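Local coordinates for protein amorpha-4,11-diene synthase (Artemisia annua, PDB 4GAX) that is an engineered sesquiterpene synthase, an alpha-bisabolol synthase mutant, that probably cyclises farnesyl diphosphate with loss of diphosphate, at residues A[90-95]-A[241-246]; A[134-139]-A[174-179]; A[418-423]-A[447-452]. All coordinates share one frame; numbering follows the deposited sequence.

Interaction 1. Residues A[90-95]-A[241-246]; sequences LGISYL and IKLAKL
Water 1 is gripped by the two backbones, between Leu90 and Ala244. It donates to Leu90 O at 2.8 Å and to Ala244 O at 2.8 Å. The site lies in the all-helical terpene synthase fold. Here helix 77-89 ends in a Schellman motif, with Gly91 at positive phi, and the chain turns along helix 238-269. No direct hydrogen bond joins the two segments. The rest of the contact is apolar.

Leu90 CB meets Ala244 CB at 3.8 Å. Its CD2 branch reaches Ile241 CD1, and these two side chains cross at about a right angle. Ile92 CG1 sits between the backbone N and the carbonyl carbon (chi1 41°). From there CD1 extends to Leu243 CD2, 4.0 Å away, while Ile92 CG2 lies 4.0 Å from Ala244 CA. Ala244 thus packs against both Leu90 and Ile92.

Leu243 also touches Val56 and Leu59 of helix 52-71, so it joins a third part of the fold. A polar tie lies just beyond the contact, where Tyr94 OH hydrogen-bonds Glu247 OE1. Leu95 and Leu243 meet tip to tip, with Leu95 CD1 4.0 Å from Leu243 CD1.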
ATOM      1  N   LEU A  90     -16.331   2.722  -0.590  1.00 16.68           N
ATOM      2  CA  LEU A  90     -17.048   1.435  -0.576  1.00 20.70           C
ATOM      3  C   LEU A  90     -16.275   0.323  -1.313  1.00 23.00           C
ATOM      4  O   LEU A  90     -16.657  -0.864  -1.274  1.00 19.08           O
ATOM      5  CB  LEU A  90     -18.454   1.572  -1.163  1.00 16.28           C
ATOM      6  CG  LEU A  90     -19.435   2.354  -0.278  1.00 18.15           C
ATOM      7  CD1 LEU A  90     -20.736   2.644  -1.056  1.00 22.01           C
ATOM      8  CD2 LEU A  90     -19.726   1.563   0.991  1.00 21.28           C
ATOM      9  N   GLY A  91     -15.214   0.726  -2.003  1.00 18.75           N
ATOM     10  CA  GLY A  91     -14.267  -0.211  -2.580  1.00 24.17           C
ATOM     11  C   GLY A  91     -14.661  -0.709  -3.955  1.00 28.43           C
ATOM     12  O   GLY A  91     -14.176  -1.758  -4.385  1.00 19.32           O
ATOM     13  N   ILE A  92     -15.541   0.032  -4.639  1.00 21.32           N
ATOM     14  CA  ILE A  92     -16.004  -0.368  -5.977  1.00 20.12           C
ATOM     15  C   ILE A  92     -15.624   0.616  -7.084  1.00 23.75           C
ATOM     16  O   ILE A  92     -16.233   0.634  -8.160  1.00 21.59           O
ATOM     17  CB  ILE A  92     -17.519  -0.615  -6.016  1.00 24.96           C
ATOM     18  CG1 ILE A  92     -18.267   0.441  -5.202  1.00 27.49           C
ATOM     19  CG2 ILE A  92     -17.842  -1.992  -5.472  1.00 26.12           C
ATOM     20  CD1 ILE A  92     -19.768   0.354  -5.393  1.00 27.93           C
ATOM     21  N   SER A  93     -14.615   1.440  -6.827  1.00 21.81           N
ATOM     22  CA  SER A  93     -14.167   2.387  -7.839  1.00 23.24           C
ATOM     23  C   SER A  93     -13.689   1.674  -9.115  1.00 20.65           C
ATOM     24  O   SER A  93     -13.863   2.203 -10.217  1.00 19.53           O
ATOM     25  CB  SER A  93     -13.087   3.309  -7.277  1.00 28.34           C
ATOM     26  OG  SER A  93     -11.958   2.560  -6.862  1.00 41.57           O
ATOM     27  N   TYR A  94     -13.152   0.457  -8.979  1.00 25.13           N
ATOM     28  CA  TYR A  94     -12.689  -0.305 -10.154  1.00 26.61           C
ATOM     29  C   TYR A  94     -13.812  -0.651 -11.120  1.00 26.05           C
ATOM     30  O   TYR A  94     -13.551  -0.979 -12.271  1.00 24.83           O
ATOM     31  CB  TYR A  94     -11.968  -1.599  -9.747  1.00 25.72           C
ATOM     32  CG  TYR A  94     -12.840  -2.564  -8.985  1.00 23.17           C
ATOM     33  CD1 TYR A  94     -13.581  -3.547  -9.645  1.00 22.28           C
ATOM     34  CD2 TYR A  94     -12.921  -2.503  -7.598  1.00 24.87           C
ATOM     35  CE1 TYR A  94     -14.382  -4.437  -8.939  1.00 23.33           C
ATOM     36  CE2 TYR A  94     -13.717  -3.389  -6.884  1.00 22.45           C
ATOM     37  CZ  TYR A  94     -14.444  -4.350  -7.559  1.00 26.91           C
ATOM     38  OH  TYR A  94     -15.227  -5.221  -6.839  1.00 24.46           O
ATOM     39  N   LEU A  95     -15.061  -0.595 -10.653  1.00 17.89           N
ATOM     40  CA  LEU A  95     -16.197  -0.820 -11.546  1.00 19.40           C
ATOM     41  C   LEU A  95     -16.483   0.404 -12.409  1.00 26.01           C
ATOM     42  O   LEU A  95     -17.126   0.295 -13.444  1.00 24.69           O
ATOM     43  CB  LEU A  95     -17.458  -1.154 -10.746  1.00 23.00           C
ATOM     44  CG  LEU A  95     -17.462  -2.461  -9.949  1.00 27.20           C
ATOM     45  CD1 LEU A  95     -18.822  -2.619  -9.304  1.00 25.75           C
ATOM     46  CD2 LEU A  95     -17.171  -3.644 -10.863  1.00 30.20           C
ATOM     47  N   ILE A 241     -24.886   0.520  -1.651  1.00 22.75           N
ATOM     48  CA  ILE A 241     -24.501  -0.423  -0.604  1.00 21.29           C
ATOM     49  C   ILE A 241     -24.775  -1.856  -1.040  1.00 24.27           C
ATOM     50  O   ILE A 241     -23.983  -2.762  -0.740  1.00 22.95           O
ATOM     51  CB  ILE A 241     -25.155  -0.119   0.779  1.00 20.92           C
ATOM     52  CG1 ILE A 241     -24.471  -0.954   1.875  1.00 25.48           C
ATOM     53  CG2 ILE A 241     -26.652  -0.401   0.766  1.00 25.91           C
ATOM     54  CD1 ILE A 241     -22.969  -0.716   1.970  1.00 27.73           C
ATOM     55  N   LYS A 242     -25.869  -2.067  -1.771  1.00 22.09           N
ATOM     56  CA  LYS A 242     -26.168  -3.416  -2.252  1.00 20.42           C
ATOM     57  C   LYS A 242     -25.069  -3.904  -3.190  1.00 27.04           C
ATOM     58  O   LYS A 242     -24.567  -5.033  -3.070  1.00 19.29           O
ATOM     59  CB  LYS A 242     -27.515  -3.443  -2.967  1.00 27.32           C
ATOM     60  CG  LYS A 242     -27.973  -4.844  -3.326  1.00 35.66           C
ATOM     61  CD  LYS A 242     -29.243  -4.815  -4.159  1.00 46.59           C
ATOM     62  CE  LYS A 242     -29.887  -6.192  -4.215  1.00 55.21           C
ATOM     63  NZ  LYS A 242     -30.977  -6.233  -5.227  1.00 58.10           N
ATOM     64  N   LEU A 243     -24.684  -3.035  -4.116  1.00 26.26           N
ATOM     65  CA  LEU A 243     -23.622  -3.337  -5.059  1.00 23.73           C
ATOM     66  C   LEU A 243     -22.277  -3.537  -4.366  1.00 25.06           C
ATOM     67  O   LEU A 243     -21.524  -4.465  -4.699  1.00 22.97           O
ATOM     68  CB  LEU A 243     -23.496  -2.189  -6.066  1.00 19.57           C
ATOM     69  CG  LEU A 243     -22.368  -2.299  -7.090  1.00 24.14           C
ATOM     70  CD1 LEU A 243     -22.489  -3.587  -7.895  1.00 26.28           C
ATOM     71  CD2 LEU A 243     -22.392  -1.100  -8.003  1.00 25.31           C
ATOM     72  N   ALA A 244     -21.961  -2.656  -3.423  1.00 18.08           N
ATOM     73  CA  ALA A 244     -20.669  -2.733  -2.744  1.00 20.77           C
ATOM     74  C   ALA A 244     -20.481  -4.057  -2.005  1.00 23.05           C
ATOM     75  O   ALA A 244     -19.373  -4.601  -1.954  1.00 19.26           O
ATOM     76  CB  ALA A 244     -20.482  -1.547  -1.774  1.00 20.24           C
ATOM     77  N   LYS A 245     -21.554  -4.567  -1.419  1.00 19.28           N
ATOM     78  CA  LYS A 245     -21.438  -5.791  -0.630  1.00 20.25           C
ATOM     79  C   LYS A 245     -21.355  -7.019  -1.528  1.00 23.62           C
ATOM     80  O   LYS A 245     -20.590  -7.946  -1.243  1.00 24.22           O
ATOM     81  CB  LYS A 245     -22.605  -5.920   0.344  1.00 23.94           C
ATOM     82  CG  LYS A 245     -22.625  -4.864   1.441  1.00 27.66           C
ATOM     83  CD  LYS A 245     -23.939  -4.974   2.260  1.00 33.82           C
ATOM     84  CE  LYS A 245     -23.726  -5.682   3.581  1.00 43.92           C
ATOM     85  NZ  LYS A 245     -25.023  -5.919   4.309  1.00 52.31           N
ATOM     86  N   LEU A 246     -22.154  -7.034  -2.598  1.00 22.49           N
ATOM     87  CA  LEU A 246     -22.127  -8.139  -3.565  1.00 22.43           C
ATOM     88  C   LEU A 246     -20.742  -8.220  -4.200  1.00 17.61           C
ATOM     89  O   LEU A 246     -20.161  -9.305  -4.357  1.00 22.68           O
ATOM     90  CB  LEU A 246     -23.176  -7.931  -4.664  1.00 26.31           C
ATOM     91  CG  LEU A 246     -24.568  -8.557  -4.508  1.00 37.20           C
ATOM     92  CD1 LEU A 246     -24.970  -8.677  -3.061  1.00 49.70           C
ATOM     93  CD2 LEU A 246     -25.616  -7.743  -5.284  1.00 36.63           C
TER
HETATM   94  O   HOH W   1     -16.845  -3.469  -2.290  1.00 19.48           O

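Interaction 2. Residues A[134-139]-A[174-179]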
ATOM      1  N   VAL A 134      -3.582  20.456  -6.698  1.00 17.58           N
ATOM      2  CA  VAL A 134      -4.414  21.584  -6.316  1.00 23.49           C
ATOM      3  C   VAL A 134      -3.801  22.276  -5.091  1.00 27.18           C
ATOM      4  O   VAL A 134      -3.184  21.616  -4.263  1.00 20.03           O
ATOM      5  CB  VAL A 134      -5.813  21.026  -5.989  1.00 34.14           C
ATOM      6  CG1 VAL A 134      -6.392  21.652  -4.746  1.00 57.04           C
ATOM      7  CG2 VAL A 134      -6.727  21.125  -7.220  1.00 23.39           C
ATOM      8  N   THR A 135      -3.949  23.596  -4.967  1.00 24.10           N
ATOM      9  CA  THR A 135      -3.302  24.295  -3.855  1.00 23.26           C
ATOM     10  C   THR A 135      -4.185  24.416  -2.593  1.00 23.38           C
ATOM     11  O   THR A 135      -5.372  24.080  -2.606  1.00 19.93           O
ATOM     12  CB  THR A 135      -2.838  25.683  -4.279  1.00 35.98           C
ATOM     13  OG1 THR A 135      -1.736  26.099  -3.463  1.00 69.90           O
ATOM     14  CG2 THR A 135      -3.951  26.637  -4.106  1.00 14.24           C
ATOM     15  N   CYS A 136      -3.605  24.921  -1.509  1.00 25.77           N
ATOM     16  CA  CYS A 136      -4.356  25.121  -0.269  1.00 30.51           C
ATOM     17  C   CYS A 136      -5.224  26.371  -0.210  1.00 29.88           C
ATOM     18  O   CYS A 136      -5.908  26.585   0.796  1.00 29.38           O
ATOM     19  CB  CYS A 136      -3.391  25.162   0.911  1.00 39.84           C
ATOM     20  SG  CYS A 136      -2.837  23.548   1.355  1.00 36.13           S
ATOM     21  N   ASP A 137      -5.187  27.202  -1.254  1.00 31.91           N
ATOM     22  CA  ASP A 137      -5.947  28.463  -1.262  1.00 29.11           C
ATOM     23  C   ASP A 137      -7.418  28.259  -0.936  1.00 31.91           C
ATOM     24  O   ASP A 137      -8.046  29.120  -0.336  1.00 29.87           O
ATOM     25  CB  ASP A 137      -5.852  29.162  -2.619  1.00 29.14           C
ATOM     26  CG  ASP A 137      -4.454  29.683  -2.917  1.00 45.84           C
ATOM     27  OD1 ASP A 137      -3.603  29.681  -1.998  1.00 44.79           O
ATOM     28  OD2 ASP A 137      -4.214  30.102  -4.074  1.00 45.54           O
ATOM     29  N   VAL A 138      -7.961  27.113  -1.335  1.00 27.91           N
ATOM     30  CA  VAL A 138      -9.368  26.830  -1.135  1.00 28.35           C
ATOM     31  C   VAL A 138      -9.733  26.881   0.350  1.00 29.80           C
ATOM     32  O   VAL A 138     -10.894  27.124   0.701  1.00 26.83           O
ATOM     33  CB  VAL A 138      -9.761  25.462  -1.743  1.00 26.37           C
ATOM     34  CG1 VAL A 138      -9.113  24.308  -0.966  1.00 23.65           C
ATOM     35  CG2 VAL A 138     -11.277  25.302  -1.778  1.00 23.72           C
ATOM     36  N   PHE A 139      -8.741  26.689   1.222  1.00 19.02           N
ATOM     37  CA  PHE A 139      -9.005  26.671   2.666  1.00 22.60           C
ATOM     38  C   PHE A 139      -9.018  28.031   3.345  1.00 27.32           C
ATOM     39  O   PHE A 139      -9.445  28.146   4.497  1.00 28.09           O
ATOM     40  CB  PHE A 139      -8.023  25.744   3.382  1.00 25.99           C
ATOM     41  CG  PHE A 139      -8.176  24.307   2.984  1.00 24.20           C
ATOM     42  CD1 PHE A 139      -9.305  23.593   3.359  1.00 19.98           C
ATOM     43  CD2 PHE A 139      -7.203  23.678   2.210  1.00 26.72           C
ATOM     44  CE1 PHE A 139      -9.457  22.256   2.976  1.00 17.16           C
ATOM     45  CE2 PHE A 139      -7.351  22.353   1.826  1.00 26.44           C
ATOM     46  CZ  PHE A 139      -8.474  21.644   2.214  1.00 28.20           C
ATOM     47  N   GLU A 174       2.844  23.490   4.146  1.00 22.96           N
ATOM     48  CA  GLU A 174       1.453  23.938   4.042  1.00 25.52           C
ATOM     49  C   GLU A 174       0.853  24.203   5.420  1.00 27.84           C
ATOM     50  O   GLU A 174       0.183  23.344   6.002  1.00 23.30           O
ATOM     51  CB  GLU A 174       0.625  22.951   3.203  1.00 21.52           C
ATOM     52  CG  GLU A 174       1.119  22.945   1.748  1.00 27.89           C
ATOM     53  CD  GLU A 174       0.390  21.976   0.848  1.00 28.33           C
ATOM     54  OE1 GLU A 174      -0.014  20.884   1.318  1.00 19.33           O
ATOM     55  OE2 GLU A 174       0.233  22.303  -0.352  1.00 27.65           O
ATOM     56  N   ILE A 175       1.115  25.408   5.927  1.00 25.43           N
ATOM     57  CA  ILE A 175       0.811  25.747   7.308  1.00 21.32           C
ATOM     58  C   ILE A 175      -0.681  25.711   7.587  1.00 21.93           C
ATOM     59  O   ILE A 175      -1.099  25.360   8.705  1.00 22.45           O
ATOM     60  CB  ILE A 175       1.342  27.148   7.689  1.00 31.47           C
ATOM     61  CG1 ILE A 175       2.712  27.391   7.070  1.00 56.11           C
ATOM     62  CG2 ILE A 175       1.423  27.313   9.210  1.00 33.80           C
ATOM     63  CD1 ILE A 175       2.807  28.687   6.285  1.00 74.26           C
ATOM     64  N   ILE A 176      -1.493  26.082   6.598  1.00 23.71           N
ATOM     65  CA  ILE A 176      -2.936  26.075   6.842  1.00 26.24           C
ATOM     66  C   ILE A 176      -3.446  24.661   7.147  1.00 22.44           C
ATOM     67  O   ILE A 176      -4.376  24.492   7.955  1.00 19.08           O
ATOM     68  CB  ILE A 176      -3.772  26.769   5.745  1.00 27.75           C
ATOM     69  CG1 ILE A 176      -5.215  26.945   6.227  1.00 33.83           C
ATOM     70  CG2 ILE A 176      -3.745  25.972   4.432  1.00 29.99           C
ATOM     71  CD1 ILE A 176      -5.917  28.160   5.672  1.00 33.78           C
ATOM     72  N   LEU A 177      -2.817  23.647   6.548  1.00 19.77           N
ATOM     73  CA  LEU A 177      -3.190  22.255   6.853  1.00 19.17           C
ATOM     74  C   LEU A 177      -2.502  21.685   8.102  1.00 17.17           C
ATOM     75  O   LEU A 177      -3.061  20.814   8.786  1.00 22.17           O
ATOM     76  CB  LEU A 177      -2.958  21.332   5.659  1.00 18.92           C
ATOM     77  CG  LEU A 177      -3.831  21.619   4.442  1.00 23.28           C
ATOM     78  CD1 LEU A 177      -3.352  20.747   3.275  1.00 19.37           C
ATOM     79  CD2 LEU A 177      -5.288  21.363   4.729  1.00 19.73           C
ATOM     80  N   GLU A 178      -1.284  22.133   8.402  1.00 17.36           N
ATOM     81  CA  GLU A 178      -0.737  21.826   9.723  1.00 18.80           C
ATOM     82  C   GLU A 178      -1.697  22.375  10.800  1.00 25.53           C
ATOM     83  O   GLU A 178      -2.064  21.680  11.755  1.00 24.50           O
ATOM     84  CB  GLU A 178       0.655  22.457   9.894  1.00 20.97           C
ATOM     85  CG  GLU A 178       1.707  21.910   8.946  1.00 33.21           C
ATOM     86  CD  GLU A 178       1.994  20.436   9.176  1.00 30.65           C
ATOM     87  OE1 GLU A 178       1.853  19.967  10.337  1.00 30.18           O
ATOM     88  OE2 GLU A 178       2.375  19.751   8.194  1.00 22.61           O
ATOM     89  N   ASP A 179      -2.100  23.631  10.637  1.00 22.49           N
ATOM     90  CA  ASP A 179      -3.057  24.249  11.554  1.00 26.70           C
ATOM     91  C   ASP A 179      -4.367  23.471  11.600  1.00 21.93           C
ATOM     92  O   ASP A 179      -4.918  23.218  12.679  1.00 21.21           O
ATOM     93  CB  ASP A 179      -3.337  25.695  11.130  1.00 26.05           C
ATOM     94  CG  ASP A 179      -2.163  26.626  11.415  1.00 31.87           C
ATOM     95  OD1 ASP A 179      -1.206  26.183  12.094  1.00 27.23           O
ATOM     96  OD2 ASP A 179      -2.206  27.802  10.980  1.00 27.62           O
TER
HETATM   97  O   HOH W   2      -0.790  24.838  -1.249  1.00 33.21           O
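Cys136 turns SG anti to its carbonyl carbon (chi1 -77°), and Leu177 turns CG the same way (chi1 -65°). These torsions bring the sulphur against the CD1 branch of the leucine. Cys136 SG lies 3.4 Å from Leu177 CD1, a tight fit. The sulphur also lies beside the carboxylate of Glu174, 3.6 Å from Glu174 CD. Cys136 CB packs 3.6 Å from Ile176 CG2.

Water 2 links the backbone of Cys136 to the carboxylate of Glu174. It accepts from Cys136 N at 2.8 Å and donates to Glu174 OE2 at 2.9 Å. The same OE2 forms a salt bridge with Arg128, and Glu174 OE1 accepts from Val171 N.

The contact belongs to the helical N-terminal domain of the terpene synthases. It sets the loop after helix 120-129 against the start of helix 175-194, where Glu174 is at the N-cap position. Phe139 of that loop makes a CH-pi contact. Leu177 CD2 stands over one face, 4.0 Å from the centroid of the Phe139 ring and 25° off the normal. Val138 CG1 lies above the opposite face, toward the rim. Phe124 and His142 meet the ring edge-to-face, and Ile176 CD1 lies 3.7 Å from Phe139 O.

Interaction 3. Residues A[418-423]-A[447-452]; sequences GANLLT and PLLRYK
The flat amide of Asn420 meets Leu449 through its oxygen. Asn420 OD1 lies 3.5 Å from Leu449 CD1, and the two side chains are set obliquely to each other. Arg450 points away from helix 419-429. One face of its guanidinium is covered near the rim by Pro447 CA, 3.8 Å above the Arg450 plane. Helix 489-513 lies on the Tyr451 flank.

Leu449 splits its two branches between Asn420 and Thr423. While its CD1 branch meets Asn420, its CD2 branch lies 3.4 Å from Thr423 OG1. That hydroxyl donates to Ala419 O at 2.8 Å, one turn back in the same helix. The C=O...OG1 angle is 159°, and the donor is tilted somewhat out of the carbonyl plane. This bond helps fix the rotation of the threonine. Ala419 O also receives a weak bond from Thr423 N.

Ala419 fits against the backbone of the other helix, with Ala419 CB 3.8 Å from Leu449 O. Lys452 runs extended alongside and then bends at its last torsion (chi4 -51°). Its CD touches Ala419 CB at 4.0 Å, and the bend leaves Lys452 NZ 4.0 Å from Ala419 CA.

The axes of the helical segments 419-423 and 447-452 approach to 10.1 Å, with 117° between their directions. Gly418, at positive phi, separates helix 407-416 from helix 419-429 and occupies the N-cap position of the latter. Leu422 packs on helix 299-322, while Thr423 and Lys452 touch helix 519-535. Such a broken helix packed among the helices of the metal-binding domain is consistent with the G1/G2 break of the class I terpene cyclase fold. Its partner, helix 447-461, is probably the one that in this family carries the second metal-binding motif (NSE/DTE) near its C-terminal end.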
ATOM      1  N   GLY A 418      14.153  -3.499  -0.631  1.00 37.95           N
ATOM      2  CA  GLY A 418      13.197  -3.948  -1.634  1.00 38.67           C
ATOM      3  C   GLY A 418      12.379  -2.886  -2.360  1.00 32.16           C
ATOM      4  O   GLY A 418      11.502  -3.231  -3.157  1.00 30.51           O
ATOM      5  N   ALA A 419      12.649  -1.605  -2.100  1.00 31.66           N
ATOM      6  CA  ALA A 419      11.826  -0.528  -2.675  1.00 28.95           C
ATOM      7  C   ALA A 419      11.860  -0.563  -4.203  1.00 28.69           C
ATOM      8  O   ALA A 419      10.812  -0.503  -4.850  1.00 33.37           O
ATOM      9  CB  ALA A 419      12.274   0.840  -2.163  1.00 33.02           C
ATOM     10  N   ASN A 420      13.065  -0.670  -4.765  1.00 27.04           N
ATOM     11  CA  ASN A 420      13.239  -0.763  -6.211  1.00 29.73           C
ATOM     12  C   ASN A 420      12.673  -2.070  -6.769  1.00 33.70           C
ATOM     13  O   ASN A 420      12.011  -2.089  -7.819  1.00 27.56           O
ATOM     14  CB  ASN A 420      14.724  -0.647  -6.585  1.00 30.43           C
ATOM     15  CG  ASN A 420      15.337   0.683  -6.168  1.00 39.40           C
ATOM     16  OD1 ASN A 420      14.622   1.652  -5.882  1.00 36.15           O
ATOM     17  ND2 ASN A 420      16.673   0.735  -6.134  1.00 33.23           N
ATOM     18  N   LEU A 421      12.933  -3.163  -6.061  1.00 24.02           N
ATOM     19  CA  LEU A 421      12.548  -4.489  -6.546  1.00 23.82           C
ATOM     20  C   LEU A 421      11.028  -4.671  -6.587  1.00 25.11           C
ATOM     21  O   LEU A 421      10.467  -5.088  -7.612  1.00 25.32           O
ATOM     22  CB  LEU A 421      13.220  -5.584  -5.710  1.00 29.40           C
ATOM     23  CG  LEU A 421      12.854  -7.029  -6.068  1.00 26.27           C
ATOM     24  CD1 LEU A 421      13.160  -7.301  -7.528  1.00 20.39           C
ATOM     25  CD2 LEU A 421      13.611  -8.013  -5.192  1.00 34.21           C
ATOM     26  N   LEU A 422      10.357  -4.336  -5.485  1.00 24.63           N
ATOM     27  CA  LEU A 422       8.903  -4.430  -5.431  1.00 19.77           C
ATOM     28  C   LEU A 422       8.244  -3.548  -6.482  1.00 21.68           C
ATOM     29  O   LEU A 422       7.246  -3.949  -7.085  1.00 21.06           O
ATOM     30  CB  LEU A 422       8.372  -4.069  -4.038  1.00 26.53           C
ATOM     31  CG  LEU A 422       8.838  -4.999  -2.910  1.00 38.88           C
ATOM     32  CD1 LEU A 422       8.194  -4.601  -1.588  1.00 45.71           C
ATOM     33  CD2 LEU A 422       8.547  -6.464  -3.242  1.00 33.51           C
ATOM     34  N   THR A 423       8.787  -2.353  -6.695  1.00 27.15           N
ATOM     35  CA  THR A 423       8.232  -1.448  -7.706  1.00 27.64           C
ATOM     36  C   THR A 423       8.351  -2.042  -9.111  1.00 26.16           C
ATOM     37  O   THR A 423       7.379  -2.106  -9.870  1.00 24.90           O
ATOM     38  CB  THR A 423       8.952  -0.078  -7.707  1.00 32.70           C
ATOM     39  OG1 THR A 423       8.759   0.573  -6.446  1.00 29.20           O
ATOM     40  CG2 THR A 423       8.415   0.820  -8.826  1.00 25.48           C
ATOM     41  N   PRO A 447      13.485  10.376  -5.897  1.00 23.73           N
ATOM     42  CA  PRO A 447      13.279  10.646  -4.467  1.00 27.54           C
ATOM     43  C   PRO A 447      12.170   9.794  -3.825  1.00 20.45           C
ATOM     44  O   PRO A 447      12.283   9.415  -2.653  1.00 26.34           O
ATOM     45  CB  PRO A 447      12.899  12.126  -4.454  1.00 34.67           C
ATOM     46  CG  PRO A 447      13.677  12.695  -5.610  1.00 32.85           C
ATOM     47  CD  PRO A 447      13.669  11.617  -6.675  1.00 30.44           C
ATOM     48  N   LEU A 448      11.107   9.510  -4.569  1.00 28.54           N
ATOM     49  CA  LEU A 448       9.984   8.764  -4.007  1.00 26.53           C
ATOM     50  C   LEU A 448      10.416   7.378  -3.489  1.00 27.94           C
ATOM     51  O   LEU A 448       9.985   6.952  -2.418  1.00 25.04           O
ATOM     52  CB  LEU A 448       8.863   8.625  -5.031  1.00 25.66           C
ATOM     53  CG  LEU A 448       7.662   7.740  -4.679  1.00 29.95           C
ATOM     54  CD1 LEU A 448       6.928   8.268  -3.450  1.00 30.28           C
ATOM     55  CD2 LEU A 448       6.709   7.654  -5.856  1.00 35.73           C
ATOM     56  N   LEU A 449      11.277   6.691  -4.234  1.00 24.55           N
ATOM     57  CA  LEU A 449      11.732   5.365  -3.815  1.00 32.00           C
ATOM     58  C   LEU A 449      12.739   5.476  -2.675  1.00 27.67           C
ATOM     59  O   LEU A 449      12.768   4.636  -1.775  1.00 26.43           O
ATOM     60  CB  LEU A 449      12.318   4.582  -4.993  1.00 26.39           C
ATOM     61  CG  LEU A 449      11.306   4.282  -6.107  1.00 29.62           C
ATOM     62  CD1 LEU A 449      11.949   3.441  -7.230  1.00 29.80           C
ATOM     63  CD2 LEU A 449      10.080   3.591  -5.555  1.00 27.15           C
ATOM     64  N   ARG A 450      13.569   6.515  -2.713  1.00 24.51           N
ATOM     65  CA  ARG A 450      14.498   6.783  -1.618  1.00 27.57           C
ATOM     66  C   ARG A 450      13.734   7.035  -0.329  1.00 29.02           C
ATOM     67  O   ARG A 450      14.127   6.555   0.745  1.00 27.09           O
ATOM     68  CB  ARG A 450      15.365   8.009  -1.924  1.00 34.19           C
ATOM     69  CG  ARG A 450      16.525   8.205  -0.943  1.00 34.68           C
ATOM     70  CD  ARG A 450      17.085   9.615  -1.020  1.00 50.88           C
ATOM     71  NE  ARG A 450      17.114  10.112  -2.398  1.00 67.75           N
ATOM     72  CZ  ARG A 450      16.791  11.353  -2.759  1.00 72.31           C
ATOM     73  NH1 ARG A 450      16.406  12.238  -1.846  1.00 72.27           N
ATOM     74  NH2 ARG A 450      16.850  11.710  -4.037  1.00 69.33           N
ATOM     75  N   TYR A 451      12.653   7.808  -0.433  1.00 25.34           N
ATOM     76  CA  TYR A 451      11.844   8.143   0.733  1.00 28.78           C
ATOM     77  C   TYR A 451      11.168   6.888   1.301  1.00 20.55           C
ATOM     78  O   TYR A 451      11.155   6.677   2.517  1.00 32.18           O
ATOM     79  CB  TYR A 451      10.793   9.207   0.382  1.00 19.41           C
ATOM     80  CG  TYR A 451      11.345  10.621   0.233  1.00 25.02           C
ATOM     81  CD1 TYR A 451      12.364  11.088   1.056  1.00 25.21           C
ATOM     82  CD2 TYR A 451      10.853  11.477  -0.745  1.00 26.67           C
ATOM     83  CE1 TYR A 451      12.862  12.383   0.925  1.00 31.84           C
ATOM     84  CE2 TYR A 451      11.350  12.772  -0.894  1.00 28.61           C
ATOM     85  CZ  TYR A 451      12.343  13.219  -0.056  1.00 36.68           C
ATOM     86  OH  TYR A 451      12.823  14.503  -0.202  1.00 40.02           O
ATOM     87  N   LYS A 452      10.575   6.086   0.417  1.00 26.54           N
ATOM     88  CA  LYS A 452       9.985   4.811   0.808  1.00 29.42           C
ATOM     89  C   LYS A 452      11.000   3.966   1.583  1.00 38.04           C
ATOM     90  O   LYS A 452      10.706   3.467   2.677  1.00 34.83           O
ATOM     91  CB  LYS A 452       9.517   4.049  -0.434  1.00 28.14           C
ATOM     92  CG  LYS A 452       8.881   2.694  -0.143  1.00 29.94           C
ATOM     93  CD  LYS A 452       8.464   2.000  -1.447  1.00 32.49           C
ATOM     94  CE  LYS A 452       7.805   0.638  -1.189  1.00 39.90           C
ATOM     95  NZ  LYS A 452       8.623  -0.238  -0.301  1.00 51.81           N
TER

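In the fold
Along the chain both segments of interaction 2 fall between the two of interaction 1. The two contacts do not touch; their centres are 32 Å apart. Interaction 3 follows later, in the metal-binding domain. Its centre is 31 Å from that of interaction 1, on the opposite side of the chain's centre, and 28 Å from that of interaction 2. The nearest atoms of interactions 2 and 3 are about 14 Å apart. Interaction 3 lies in the domain that holds the active site in this family, while interaction 2 lies in the N-terminal domain.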